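Local coordinates for protein pullulanase (Klebsiella oxytoca, PDB 2YOC) that hydrolyses alpha-1,6-glucosidic linkages in pullulan and related branched glucans as a secreted, membrane-binding multidomain glycosyl hydrolase, at residues D20-L25 / G202-Y208; V28-A34 / D150-F156; A275-A280 / R325-G330; L826-S831 / R843-Q847. All coordinates share one frame; numbering follows the deposited sequence.

Contact 1: residues D20-L25 / G202-Y208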
loop_
_atom_site.group_PDB
_atom_site.type_symbol
_atom_site.label_atom_id
_atom_site.label_comp_id
_atom_site.label_asym_id
_atom_site.label_seq_id
_atom_site.Cartn_x
_atom_site.Cartn_y
_atom_site.Cartn_z
ATOM N N ASP B 20 -47.353 49.436 -10.460
ATOM C CA ASP B 20 -46.114 48.649 -10.375
ATOM C C ASP B 20 -44.875 49.505 -10.014
ATOM O O ASP B 20 -44.605 50.524 -10.662
ATOM C CB ASP B 20 -45.890 47.838 -11.665
ATOM C CG ASP B 20 -45.244 46.474 -11.445
ATOM O OD1 ASP B 20 -45.156 46.030 -10.261
ATOM O OD2 ASP B 20 -44.839 45.839 -12.450
ATOM N N VAL B 21 -44.140 49.080 -8.973
ATOM C CA VAL B 21 -42.974 49.769 -8.398
ATOM C C VAL B 21 -41.865 50.162 -9.386
ATOM O O VAL B 21 -41.452 49.361 -10.225
ATOM C CB VAL B 21 -42.398 49.035 -7.152
ATOM C CG1 VAL B 21 -41.527 49.960 -6.297
ATOM C CG2 VAL B 21 -43.505 48.403 -6.307
ATOM N N VAL B 22 -41.375 51.402 -9.258
ATOM C CA VAL B 22 -40.271 51.887 -10.071
ATOM C C VAL B 22 -38.973 51.668 -9.330
ATOM O O VAL B 22 -38.865 52.044 -8.162
ATOM C CB VAL B 22 -40.461 53.349 -10.539
ATOM C CG1 VAL B 22 -39.121 54.036 -10.838
ATOM C CG2 VAL B 22 -41.374 53.393 -11.753
ATOM N N VAL B 23 -37.988 51.056 -10.009
ATOM C CA VAL B 23 -36.662 50.855 -9.447
ATOM C C VAL B 23 -35.920 52.185 -9.492
ATOM O O VAL B 23 -35.901 52.859 -10.520
ATOM C CB VAL B 23 -35.905 49.667 -10.085
ATOM C CG1 VAL B 23 -34.459 49.581 -9.587
ATOM C CG2 VAL B 23 -36.640 48.354 -9.795
ATOM N N ARG B 24 -35.418 52.612 -8.335
ATOM C CA ARG B 24 -34.723 53.883 -8.201
ATOM C C ARG B 24 -33.490 53.804 -7.294
ATOM O O ARG B 24 -33.355 52.875 -6.491
ATOM C CB ARG B 24 -35.689 55.003 -7.758
ATOM C CG ARG B 24 -36.618 54.644 -6.599
ATOM C CD ARG B 24 -37.240 55.883 -5.985
ATOM N NE ARG B 24 -36.374 56.565 -5.018
ATOM C CZ ARG B 24 -36.341 56.286 -3.719
ATOM N NH1 ARG B 24 -37.089 55.307 -3.224
ATOM N NH2 ARG B 24 -35.547 56.974 -2.906
ATOM N N LEU B 25 -32.582 54.771 -7.461
ATOM C CA LEU B 25 -31.335 54.897 -6.702
ATOM C C LEU B 25 -31.622 55.339 -5.242
ATOM O O LEU B 25 -32.693 55.903 -5.025
ATOM C CB LEU B 25 -30.454 55.944 -7.418
ATOM C CG LEU B 25 -29.309 55.427 -8.301
ATOM C CD1 LEU B 25 -29.817 54.727 -9.519
ATOM C CD2 LEU B 25 -28.418 56.553 -8.747
ATOM N N GLY B 202 -32.596 59.321 -11.147
ATOM C CA GLY B 202 -32.083 58.063 -10.608
ATOM C C GLY B 202 -33.083 56.926 -10.678
ATOM O O GLY B 202 -33.078 56.054 -9.805
ATOM N N LYS B 203 -33.942 56.919 -11.727
ATOM C CA LYS B 203 -34.959 55.890 -11.971
ATOM C C LYS B 203 -34.605 54.998 -13.175
ATOM O O LYS B 203 -34.008 55.450 -14.157
ATOM C CB LYS B 203 -36.343 56.515 -12.196
ATOM C CG LYS B 203 -36.949 57.225 -11.002
ATOM C CD LYS B 203 -38.366 57.679 -11.342
ATOM C CE LYS B 203 -38.981 58.572 -10.290
ATOM N NZ LYS B 203 -40.421 58.816 -10.551
ATOM N N PHE B 204 -35.011 53.728 -13.089
ATOM C CA PHE B 204 -34.822 52.745 -14.141
ATOM C C PHE B 204 -36.142 52.685 -14.864
ATOM O O PHE B 204 -37.091 52.011 -14.440
ATOM C CB PHE B 204 -34.344 51.393 -13.587
ATOM C CG PHE B 204 -32.931 51.464 -13.039
ATOM C CD1 PHE B 204 -32.685 51.935 -11.755
ATOM C CD2 PHE B 204 -31.846 51.076 -13.816
ATOM C CE1 PHE B 204 -31.379 52.012 -11.259
ATOM C CE2 PHE B 204 -30.540 51.150 -13.313
ATOM C CZ PHE B 204 -30.314 51.615 -12.042
ATOM N N THR B 205 -36.204 53.520 -15.915
ATOM C CA THR B 205 -37.329 53.776 -16.821
ATOM C C THR B 205 -37.406 52.806 -18.027
ATOM O O THR B 205 -38.467 52.720 -18.664
ATOM C CB THR B 205 -37.219 55.203 -17.313
ATOM O OG1 THR B 205 -35.908 55.368 -17.861
ATOM C CG2 THR B 205 -37.445 56.206 -16.209
ATOM N N ASP B 206 -36.271 52.116 -18.358
ATOM C CA ASP B 206 -36.172 51.132 -19.448
ATOM C C ASP B 206 -37.165 50.005 -19.238
ATOM O O ASP B 206 -37.474 49.640 -18.104
ATOM C CB ASP B 206 -34.770 50.521 -19.558
ATOM C CG ASP B 206 -33.640 51.492 -19.774
ATOM O OD1 ASP B 206 -33.463 51.941 -20.929
ATOM O OD2 ASP B 206 -32.780 51.602 -18.878
ATOM N N ARG B 207 -37.667 49.454 -20.335
ATOM C CA ARG B 207 -38.623 48.351 -20.339
ATOM C C ARG B 207 -38.045 47.160 -19.519
ATOM O O ARG B 207 -36.827 46.999 -19.458
ATOM C CB ARG B 207 -38.828 47.901 -21.799
ATOM C CG ARG B 207 -39.596 48.844 -22.743
ATOM C CD ARG B 207 -40.789 48.148 -23.405
ATOM N NE ARG B 207 -41.738 47.642 -22.400
ATOM C CZ ARG B 207 -42.931 47.111 -22.664
ATOM N NH1 ARG B 207 -43.361 47.011 -23.919
ATOM N NH2 ARG B 207 -43.703 46.676 -21.675
ATOM N N TYR B 208 -38.894 46.345 -18.890
ATOM C CA TYR B 208 -38.404 45.190 -18.136
ATOM C C TYR B 208 -39.383 44.049 -18.225
ATOM O O TYR B 208 -40.438 44.205 -18.834
ATOM C CB TYR B 208 -38.098 45.529 -16.658
ATOM C CG TYR B 208 -39.269 46.089 -15.881
ATOM C CD1 TYR B 208 -39.527 47.458 -15.862
ATOM C CD2 TYR B 208 -40.135 45.252 -15.182
ATOM C CE1 TYR B 208 -40.617 47.980 -15.167
ATOM C CE2 TYR B 208 -41.217 45.766 -14.462
ATOM C CZ TYR B 208 -41.457 47.132 -14.461
ATOM O OH TYR B 208 -42.535 47.664 -13.783
#
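Phe204 turns one side of its ring, CD1 and CE1, to Val23 and Leu25, the two residues that bracket Arg24 on the N-terminal segment. CG1 of Val23 meets CD1 of the Phe204 ring at 3.7 Å, while CD1 of Leu25 lies 3.6 Å from its CE1. The Val23 methyl is placed there by its first torsion, which sets CG1 anti to the backbone N (chi1 174°). A large flat ring suits this position because it is long enough to touch both aliphatic neighbours in turn and also reaches Tyr189 and Ile252.

The backbones join beneath these side chains. Phe204 N donates to Val23 O over 2.9 Å, and Leu25 N to Gly202 O over 2.7 Å. Gly202 takes a left-handed backbone conformation (phi 72°), which a residue without a side chain adopts easily. Lys203, on the other face with Arg24, is crossed at about a right angle by Val22, whose CG1 lies 3.8 Å from CD of the extended lysine. Farther off, Tyr208 OH donates to Asp20 OD2 at 3.2 Å, arriving from above the carboxylate plane.

With Arg24 opposite Lys203 as a non-hydrogen-bonded pair, this is a short two-stranded antiparallel ribbon, fastening the start of the modelled chain to the N2 domain, a member of the E-set clan.

Contact 2: residues V28-A34 / D150-F156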
loop_
_atom_site.group_PDB
_atom_site.type_symbol
_atom_site.label_atom_id
_atom_site.label_comp_id
_atom_site.label_asym_id
_atom_site.label_seq_id
_atom_site.Cartn_x
_atom_site.Cartn_y
_atom_site.Cartn_z
ATOM N N VAL B 28 -30.350 60.027 -1.842
ATOM C CA VAL B 28 -29.120 60.710 -1.462
ATOM C C VAL B 28 -28.747 61.534 -2.696
ATOM O O VAL B 28 -28.716 60.978 -3.797
ATOM C CB VAL B 28 -28.006 59.665 -1.125
ATOM C CG1 VAL B 28 -26.611 60.318 -1.113
ATOM C CG2 VAL B 28 -28.292 58.922 0.190
ATOM N N ALA B 29 -28.484 62.830 -2.540
ATOM C CA ALA B 29 -28.115 63.668 -3.680
ATOM C C ALA B 29 -26.749 63.228 -4.257
ATOM O O ALA B 29 -25.942 62.619 -3.540
ATOM C CB ALA B 29 -28.071 65.127 -3.261
ATOM N N VAL B 30 -26.510 63.486 -5.559
ATOM C CA VAL B 30 -25.232 63.112 -6.163
ATOM C C VAL B 30 -24.110 64.016 -5.622
ATOM O O VAL B 30 -24.290 65.234 -5.566
ATOM C CB VAL B 30 -25.237 62.944 -7.708
ATOM C CG1 VAL B 30 -26.270 61.920 -8.151
ATOM C CG2 VAL B 30 -25.439 64.267 -8.438
ATOM N N PRO B 31 -22.991 63.434 -5.150
ATOM C CA PRO B 31 -21.910 64.255 -4.572
ATOM C C PRO B 31 -21.152 65.148 -5.546
ATOM O O PRO B 31 -21.054 64.840 -6.739
ATOM C CB PRO B 31 -20.986 63.224 -3.952
ATOM C CG PRO B 31 -21.220 61.994 -4.747
ATOM C CD PRO B 31 -22.664 62.000 -5.111
ATOM N N GLY B 32 -20.582 66.220 -4.998
ATOM C CA GLY B 32 -19.846 67.215 -5.768
ATOM C C GLY B 32 -18.422 67.500 -5.346
ATOM O O GLY B 32 -18.046 68.667 -5.199
ATOM N N GLU B 33 -17.605 66.434 -5.203
ATOM C CA GLU B 33 -16.173 66.468 -4.865
ATOM C C GLU B 33 -15.828 66.856 -3.439
ATOM O O GLU B 33 -15.033 66.164 -2.804
ATOM C CB GLU B 33 -15.327 67.296 -5.870
ATOM C CG GLU B 33 -15.470 66.935 -7.344
ATOM C CD GLU B 33 -15.546 65.459 -7.685
ATOM O OE1 GLU B 33 -14.484 64.808 -7.807
ATOM O OE2 GLU B 33 -16.682 64.954 -7.821
ATOM N N ALA B 34 -16.383 67.973 -2.944
ATOM C CA ALA B 34 -16.120 68.548 -1.617
ATOM C C ALA B 34 -14.714 69.175 -1.495
ATOM O O ALA B 34 -14.571 70.184 -0.800
ATOM C CB ALA B 34 -16.373 67.533 -0.502
ATOM N N ASP B 150 -13.246 60.682 -12.607
ATOM C CA ASP B 150 -12.860 62.093 -12.529
ATOM C C ASP B 150 -13.688 62.816 -11.466
ATOM O O ASP B 150 -13.252 63.834 -10.912
ATOM C CB ASP B 150 -12.975 62.792 -13.900
ATOM C CG ASP B 150 -14.336 62.692 -14.570
ATOM O OD1 ASP B 150 -14.802 61.547 -14.807
ATOM O OD2 ASP B 150 -14.919 63.761 -14.900
ATOM N N SER B 151 -14.879 62.281 -11.183
ATOM C CA SER B 151 -15.770 62.870 -10.207
ATOM C C SER B 151 -16.327 61.867 -9.216
ATOM O O SER B 151 -16.367 60.664 -9.484
ATOM C CB SER B 151 -16.890 63.652 -10.892
ATOM O OG SER B 151 -18.027 62.859 -11.188
ATOM N N ARG B 152 -16.765 62.384 -8.071
ATOM C CA ARG B 152 -17.417 61.638 -7.015
ATOM C C ARG B 152 -18.787 61.208 -7.560
ATOM O O ARG B 152 -19.267 60.122 -7.230
ATOM C CB ARG B 152 -17.581 62.542 -5.797
ATOM C CG ARG B 152 -17.298 61.842 -4.492
ATOM C CD ARG B 152 -16.375 62.700 -3.683
ATOM N NE ARG B 152 -16.764 62.822 -2.280
ATOM C CZ ARG B 152 -17.504 63.813 -1.792
ATOM N NH1 ARG B 152 -17.981 64.756 -2.596
ATOM N NH2 ARG B 152 -17.785 63.861 -0.503
ATOM N N ALA B 153 -19.382 62.054 -8.440
ATOM C CA ALA B 153 -20.663 61.829 -9.116
ATOM C C ALA B 153 -20.583 60.581 -10.012
ATOM O O ALA B 153 -21.337 59.618 -9.798
ATOM C CB ALA B 153 -21.039 63.058 -9.942
ATOM N N ASP B 154 -19.609 60.585 -10.960
ATOM C CA ASP B 154 -19.312 59.503 -11.903
ATOM C C ASP B 154 -19.103 58.182 -11.163
ATOM O O ASP B 154 -19.579 57.138 -11.622
ATOM C CB ASP B 154 -18.078 59.856 -12.758
ATOM C CG ASP B 154 -18.305 60.925 -13.816
ATOM O OD1 ASP B 154 -18.987 61.934 -13.512
ATOM O OD2 ASP B 154 -17.755 60.781 -14.932
ATOM N N ALA B 155 -18.444 58.248 -9.987
ATOM C CA ALA B 155 -18.210 57.107 -9.116
ATOM C C ALA B 155 -19.524 56.652 -8.468
ATOM O O ALA B 155 -19.857 55.475 -8.545
ATOM C CB ALA B 155 -17.197 57.466 -8.048
ATOM N N PHE B 156 -20.279 57.583 -7.855
ATOM C CA PHE B 156 -21.561 57.307 -7.194
ATOM C C PHE B 156 -22.545 56.601 -8.157
ATOM O O PHE B 156 -23.137 55.563 -7.797
ATOM C CB PHE B 156 -22.128 58.613 -6.594
ATOM C CG PHE B 156 -23.508 58.544 -5.994
ATOM C CD1 PHE B 156 -24.626 58.829 -6.765
ATOM C CD2 PHE B 156 -23.686 58.288 -4.643
ATOM C CE1 PHE B 156 -25.904 58.785 -6.211
ATOM C CE2 PHE B 156 -24.967 58.256 -4.087
ATOM C CZ PHE B 156 -26.065 58.463 -4.882
#
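Pro31 pushes its ring into the hollow between Arg152 and Phe156, one helical turn apart, where the loop between strands 23-24 and 41-46 lies against the start of helix 152-159. CD lies over a face of the Phe156 ring, 4.1 Å from the centroid, in a CH-pi contact; CG sits 3.7 Å from Arg152 O, and CB lies over a face of the guanidinium, 3.6 Å from NH1. A rigid, compact ring fills such a groove well. Phe156 swings out to meet it with chi1 at 174°, and its far rim receives Val30 CG1 at 3.7 Å from CE1 and Val28 CG1 at 4.0 Å from CE2. Ala153, with its small methyl, lets the loop come close: CB is 3.7 Å from Pro31 O.

Arg152 is itself a bump, threading between Pro31 on one face of its guanidinium and Glu33 O on the opposite face, and its NH2 forms a salt bridge with Asp94. Glu33 curls back, bent at chi2, until OE2 accepts a nearly straight bond from Arg152 N (2.6 Å, 170°) through its syn lone pair. Ser151 holds the N-cap position just before Arg152, so the carboxylate meets the helix's first turn, where its negative charge is probably favoured by the helix dipole.

Contact 3: residues A275-A280 / R325-G330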
loop_
_atom_site.group_PDB
_atom_site.type_symbol
_atom_site.label_atom_id
_atom_site.label_comp_id
_atom_site.label_asym_id
_atom_site.label_seq_id
_atom_site.Cartn_x
_atom_site.Cartn_y
_atom_site.Cartn_z
ATOM N N ALA B 275 -32.278 28.403 -28.102
ATOM C CA ALA B 275 -33.212 29.030 -29.029
ATOM C C ALA B 275 -32.893 28.811 -30.489
ATOM O O ALA B 275 -33.827 28.705 -31.300
ATOM C CB ALA B 275 -33.323 30.521 -28.730
ATOM N N TYR B 276 -31.590 28.760 -30.831
ATOM C CA TYR B 276 -31.154 28.683 -32.224
ATOM C C TYR B 276 -30.335 27.472 -32.644
ATOM O O TYR B 276 -30.413 27.072 -33.803
ATOM C CB TYR B 276 -30.358 29.947 -32.593
ATOM C CG TYR B 276 -31.035 31.248 -32.230
ATOM C CD1 TYR B 276 -31.981 31.828 -33.080
ATOM C CD2 TYR B 276 -30.720 31.914 -31.048
ATOM C CE1 TYR B 276 -32.610 33.029 -32.751
ATOM C CE2 TYR B 276 -31.337 33.117 -30.712
ATOM C CZ TYR B 276 -32.288 33.666 -31.562
ATOM O OH TYR B 276 -32.918 34.832 -31.217
ATOM N N ALA B 277 -29.502 26.934 -31.750
ATOM C CA ALA B 277 -28.609 25.840 -32.109
ATOM C C ALA B 277 -29.225 24.638 -32.805
ATOM O O ALA B 277 -28.558 24.079 -33.677
ATOM C CB ALA B 277 -27.738 25.417 -30.942
ATOM N N GLU B 278 -30.477 24.251 -32.475
ATOM C CA GLU B 278 -31.050 23.085 -33.152
ATOM C C GLU B 278 -31.110 23.273 -34.649
ATOM O O GLU B 278 -30.592 22.409 -35.378
ATOM C CB GLU B 278 -32.415 22.671 -32.597
ATOM C CG GLU B 278 -32.574 21.162 -32.539
ATOM C CD GLU B 278 -33.990 20.671 -32.309
ATOM O OE1 GLU B 278 -34.693 21.224 -31.427
ATOM O OE2 GLU B 278 -34.399 19.728 -33.026
ATOM N N ALA B 279 -31.662 24.438 -35.090
ATOM C CA ALA B 279 -31.812 24.836 -36.493
ATOM C C ALA B 279 -30.496 25.196 -37.100
ATOM O O ALA B 279 -30.198 24.757 -38.213
ATOM C CB ALA B 279 -32.761 26.016 -36.617
ATOM N N ALA B 280 -29.706 26.005 -36.382
ATOM C CA ALA B 280 -28.417 26.508 -36.852
ATOM C C ALA B 280 -27.459 25.383 -37.189
ATOM O O ALA B 280 -26.762 25.484 -38.193
ATOM C CB ALA B 280 -27.813 27.448 -35.827
ATOM N N ARG B 325 -32.127 37.165 -42.760
ATOM C CA ARG B 325 -32.083 36.472 -41.472
ATOM C C ARG B 325 -33.117 35.347 -41.428
ATOM O O ARG B 325 -34.274 35.563 -41.794
ATOM C CB ARG B 325 -32.323 37.470 -40.316
ATOM C CG ARG B 325 -32.080 36.913 -38.929
ATOM C CD ARG B 325 -32.533 37.908 -37.884
ATOM N NE ARG B 325 -31.975 37.599 -36.561
ATOM C CZ ARG B 325 -32.616 36.930 -35.604
ATOM N NH1 ARG B 325 -33.852 36.483 -35.804
ATOM N NH2 ARG B 325 -32.025 36.697 -34.442
ATOM N N ASP B 326 -32.690 34.153 -40.978
ATOM C CA ASP B 326 -33.581 33.031 -40.731
ATOM C C ASP B 326 -33.833 33.105 -39.237
ATOM O O ASP B 326 -32.881 33.043 -38.444
ATOM C CB ASP B 326 -32.937 31.685 -41.119
ATOM C CG ASP B 326 -33.764 30.444 -40.757
ATOM O OD1 ASP B 326 -35.029 30.529 -40.787
ATOM O OD2 ASP B 326 -33.152 29.383 -40.476
ATOM N N SER B 327 -35.098 33.318 -38.857
ATOM C CA SER B 327 -35.499 33.484 -37.450
ATOM C C SER B 327 -35.283 32.253 -36.551
ATOM O O SER B 327 -34.961 32.403 -35.370
ATOM C CB SER B 327 -36.937 33.986 -37.351
ATOM O OG SER B 327 -37.829 33.170 -38.098
ATOM N N ALA B 328 -35.430 31.051 -37.121
ATOM C CA ALA B 328 -35.291 29.788 -36.410
ATOM C C ALA B 328 -33.886 29.525 -35.984
ATOM O O ALA B 328 -33.658 28.865 -34.952
ATOM C CB ALA B 328 -35.747 28.661 -37.300
ATOM N N SER B 329 -32.934 30.007 -36.792
ATOM C CA SER B 329 -31.513 29.766 -36.596
ATOM C C SER B 329 -30.689 30.959 -36.173
ATOM O O SER B 329 -29.590 30.760 -35.661
ATOM C CB SER B 329 -30.917 29.215 -37.888
ATOM O OG SER B 329 -31.040 30.167 -38.933
ATOM N N GLY B 330 -31.134 32.164 -36.503
ATOM C CA GLY B 330 -30.317 33.337 -36.262
ATOM C C GLY B 330 -29.131 33.401 -37.226
ATOM O O GLY B 330 -28.178 34.162 -37.010
HETATM O O HOH W 1 -35.980 30.847 -32.544
#
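Tyr276 lays its side chain along the turn formed by residues 327-330 and ends beside Arg325. Its CB is 3.3 Å from Ser329 O, CD1 is 3.5 Å from Gly330 N, and CE1 presents the ring edge to Ser327 O at 3.6 Å. A chi1 of -50°, which turns CG away from the tyrosine's own carbonyl carbon, sends the ring along the turn in this way, and CB of the preceding Ala275 lies over one of its faces. The ring and the guanidinium of Arg325 stand at right angles, with planes 90° apart; Tyr276 OH lies in the guanidinium plane at its edge, 3.8 Å from Arg325 NH2. The two are linked through Asp242, which accepts a hydrogen bond from Tyr276 OH and forms a salt bridge with Arg325 NH1, while Pro301 O takes the NH2 end.

The turn joins antiparallel strands 317-326 and 331-336 as a beta hairpin within the carbohydrate-binding module 48 region, and helix 269-280 packs against it. Gly330 N bonds to Asp326 O to close the turn.

Farther along the helix small residues permit close approach. Ala279 CB stands 3.4 Å from Ala328 O and 4.0 Å from Ala328 CB, and Ser329 CB lies beside the backbone of Ala280. The Ser329 hydroxyl turns back into its own loop, donating to Asp326 OD2 over 2.7 Å from above the carboxylate plane. A water donates to Ala275 O and, weakly, to Ser327 O, spanning the two segments.

Contact 4: residues L826-S831 / R843-Q847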
loop_
_atom_site.group_PDB
_atom_site.type_symbol
_atom_site.label_atom_id
_atom_site.label_comp_id
_atom_site.label_asym_id
_atom_site.label_seq_id
_atom_site.Cartn_x
_atom_site.Cartn_y
_atom_site.Cartn_z
ATOM N N LEU B 826 15.981 16.896 -25.512
ATOM C CA LEU B 826 16.553 15.721 -24.855
ATOM C C LEU B 826 18.038 15.936 -24.521
ATOM O O LEU B 826 18.426 15.737 -23.362
ATOM C CB LEU B 826 16.339 14.457 -25.693
ATOM C CG LEU B 826 16.850 13.161 -25.100
ATOM C CD1 LEU B 826 16.253 12.892 -23.696
ATOM C CD2 LEU B 826 16.627 12.004 -26.064
ATOM N N TRP B 827 18.841 16.391 -25.519
ATOM C CA TRP B 827 20.259 16.685 -25.356
ATOM C C TRP B 827 20.479 17.698 -24.245
ATOM O O TRP B 827 21.324 17.477 -23.369
ATOM C CB TRP B 827 20.847 17.219 -26.650
ATOM C CG TRP B 827 22.306 17.536 -26.536
ATOM C CD1 TRP B 827 22.862 18.751 -26.283
ATOM C CD2 TRP B 827 23.386 16.598 -26.569
ATOM N NE1 TRP B 827 24.226 18.635 -26.192
ATOM C CE2 TRP B 827 24.576 17.323 -26.358
ATOM C CE3 TRP B 827 23.467 15.214 -26.769
ATOM C CZ2 TRP B 827 25.836 16.710 -26.356
ATOM C CZ3 TRP B 827 24.713 14.607 -26.769
ATOM C CH2 TRP B 827 25.882 15.353 -26.570
ATOM N N ASP B 828 19.725 18.815 -24.278
ATOM C CA ASP B 828 19.844 19.849 -23.258
ATOM C C ASP B 828 19.583 19.269 -21.857
ATOM O O ASP B 828 20.385 19.478 -20.947
ATOM C CB ASP B 828 18.992 21.085 -23.616
ATOM C CG ASP B 828 19.518 21.914 -24.798
ATOM O OD1 ASP B 828 20.543 21.522 -25.393
ATOM O OD2 ASP B 828 18.895 22.955 -25.124
HETATM N N MSE B 829 18.550 18.442 -21.723
HETATM C CA MSE B 829 18.238 17.746 -20.463
HETATM C C MSE B 829 19.379 16.842 -19.987
HETATM O O MSE B 829 19.690 16.850 -18.798
HETATM C CB MSE B 829 16.946 16.935 -20.605
HETATM C CG MSE B 829 15.744 17.823 -20.708
HETATM SE SE MSE B 829 15.346 18.736 -19.023
HETATM C CE MSE B 829 13.871 17.512 -18.514
ATOM N N ILE B 830 20.017 16.091 -20.917
ATOM C CA ILE B 830 21.160 15.236 -20.590
ATOM C C ILE B 830 22.318 16.135 -20.131
ATOM O O ILE B 830 22.875 15.887 -19.058
ATOM C CB ILE B 830 21.534 14.246 -21.736
ATOM C CG1 ILE B 830 20.387 13.243 -21.995
ATOM C CG2 ILE B 830 22.881 13.504 -21.480
ATOM C CD1 ILE B 830 20.432 12.582 -23.381
ATOM N N SER B 831 22.607 17.227 -20.881
ATOM C CA SER B 831 23.639 18.213 -20.524
ATOM C C SER B 831 23.438 18.738 -19.087
ATOM O O SER B 831 24.397 18.778 -18.319
ATOM C CB SER B 831 23.677 19.347 -21.541
ATOM O OG SER B 831 23.866 18.820 -22.847
ATOM N N ARG B 843 27.284 10.214 -23.620
ATOM C CA ARG B 843 26.119 11.088 -23.678
ATOM C C ARG B 843 25.362 10.873 -24.999
ATOM O O ARG B 843 24.131 10.919 -24.991
ATOM C CB ARG B 843 26.506 12.562 -23.457
ATOM C CG ARG B 843 27.191 12.829 -22.113
ATOM C CD ARG B 843 27.255 14.309 -21.767
ATOM N NE ARG B 843 27.794 14.505 -20.424
ATOM C CZ ARG B 843 27.680 15.619 -19.708
ATOM N NH1 ARG B 843 27.057 16.677 -20.207
ATOM N NH2 ARG B 843 28.187 15.681 -18.487
ATOM N N VAL B 844 26.087 10.585 -26.122
ATOM C CA VAL B 844 25.458 10.290 -27.419
ATOM C C VAL B 844 24.635 9.018 -27.263
ATOM O O VAL B 844 23.459 9.002 -27.611
ATOM C CB VAL B 844 26.445 10.217 -28.611
ATOM C CG1 VAL B 844 25.783 9.619 -29.853
ATOM C CG2 VAL B 844 27.005 11.594 -28.928
ATOM N N ARG B 845 25.232 7.989 -26.665
ATOM C CA ARG B 845 24.538 6.743 -26.357
ATOM C C ARG B 845 23.392 6.999 -25.331
ATOM O O ARG B 845 22.319 6.441 -25.505
ATOM C CB ARG B 845 25.527 5.652 -25.900
ATOM C CG ARG B 845 26.284 5.005 -27.060
ATOM C CD ARG B 845 27.143 3.838 -26.600
ATOM N NE ARG B 845 27.660 3.048 -27.719
ATOM C CZ ARG B 845 27.160 1.878 -28.115
ATOM N NH1 ARG B 845 26.128 1.339 -27.479
ATOM N NH2 ARG B 845 27.692 1.237 -29.150
HETATM N N MSE B 846 23.581 7.917 -24.348
HETATM C CA MSE B 846 22.533 8.293 -23.388
HETATM C C MSE B 846 21.271 8.796 -24.118
HETATM O O MSE B 846 20.159 8.414 -23.747
HETATM C CB MSE B 846 23.026 9.358 -22.406
HETATM C CG MSE B 846 23.682 8.798 -21.171
HETATM SE SE MSE B 846 24.482 10.261 -20.167
HETATM C CE MSE B 846 24.646 9.458 -18.411
ATOM N N GLN B 847 21.455 9.606 -25.176
ATOM C CA GLN B 847 20.366 10.110 -26.011
ATOM C C GLN B 847 19.633 8.914 -26.676
ATOM O O GLN B 847 18.411 8.803 -26.581
ATOM C CB GLN B 847 20.915 11.104 -27.070
ATOM C CG GLN B 847 19.857 11.751 -27.978
ATOM C CD GLN B 847 19.653 13.226 -27.717
ATOM O OE1 GLN B 847 20.076 13.755 -26.693
ATOM N NE2 GLN B 847 18.992 13.929 -28.639
#
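Gln847 reaches from its helix into the angle between Leu826, Trp827 and Ile830. Its CB lies 4.0 Å from the Ile830 CD1 methyl. With chi1 near 180° (-178°) the chain heads across the gap, and CG comes to 3.8 Å from Leu826 CD2. The amide carbon CD rests against the same leucine, 3.7 Å from CD2, the two side chains running past each other in opposite senses. At the tip, OE1 sits at the edge of the indole in its plane, 3.7 Å from Trp827 CE3, and also 3.5 Å from Ile830 CD1; although Trp827 N is near, the angle is too poor for a hydrogen bond. NE2 instead donates to Ser867 O, so a glutamine serves both needs here: an aliphatic stem for the hydrophobic neighbours and an amide N-H that is bonded in a buried place.

The helices belong to the connection between barrel strands 814-816 and 860-864, part of the beta-alpha-beta crossover that recurs round a TIM barrel. Their axes pass 10.1 Å apart, with N-to-C directions 129° apart.

Ile830 CG2 touches the selenium (SE) of Met846, a selenomethionine, at 3.8 Å. At the other side of the contact the Trp827 ring turns its edge toward Val844 N, and one indole face lies beneath the hydroxyl of Ser831. Arg843 runs extended past Ser831, its NE and NH2 donating to Ala838 O and Ser835 O in the chain between the two segments.

Contacts 1 and 2 are neighbours, their centres about 21 Å apart, and they touch where Leu25 CD2 packs against Phe156 CE1 at 4.2 Å. In sequence contact 2 lies wholly between the two segments of contact 1, so the same N-terminal stretch is fixed first to the N2 region and then to helix 152-159. Contact 3 follows later in the chain, its nearest atoms about 17 Å from contact 1, with segment 325-330 in the carbohydrate-binding module 48 region. Contact 4 lies across the chain's centre, about 57 Å from contact 3 and about 71 Å from contact 1 between centres. It belongs to the barrel, which in this family carries the active site.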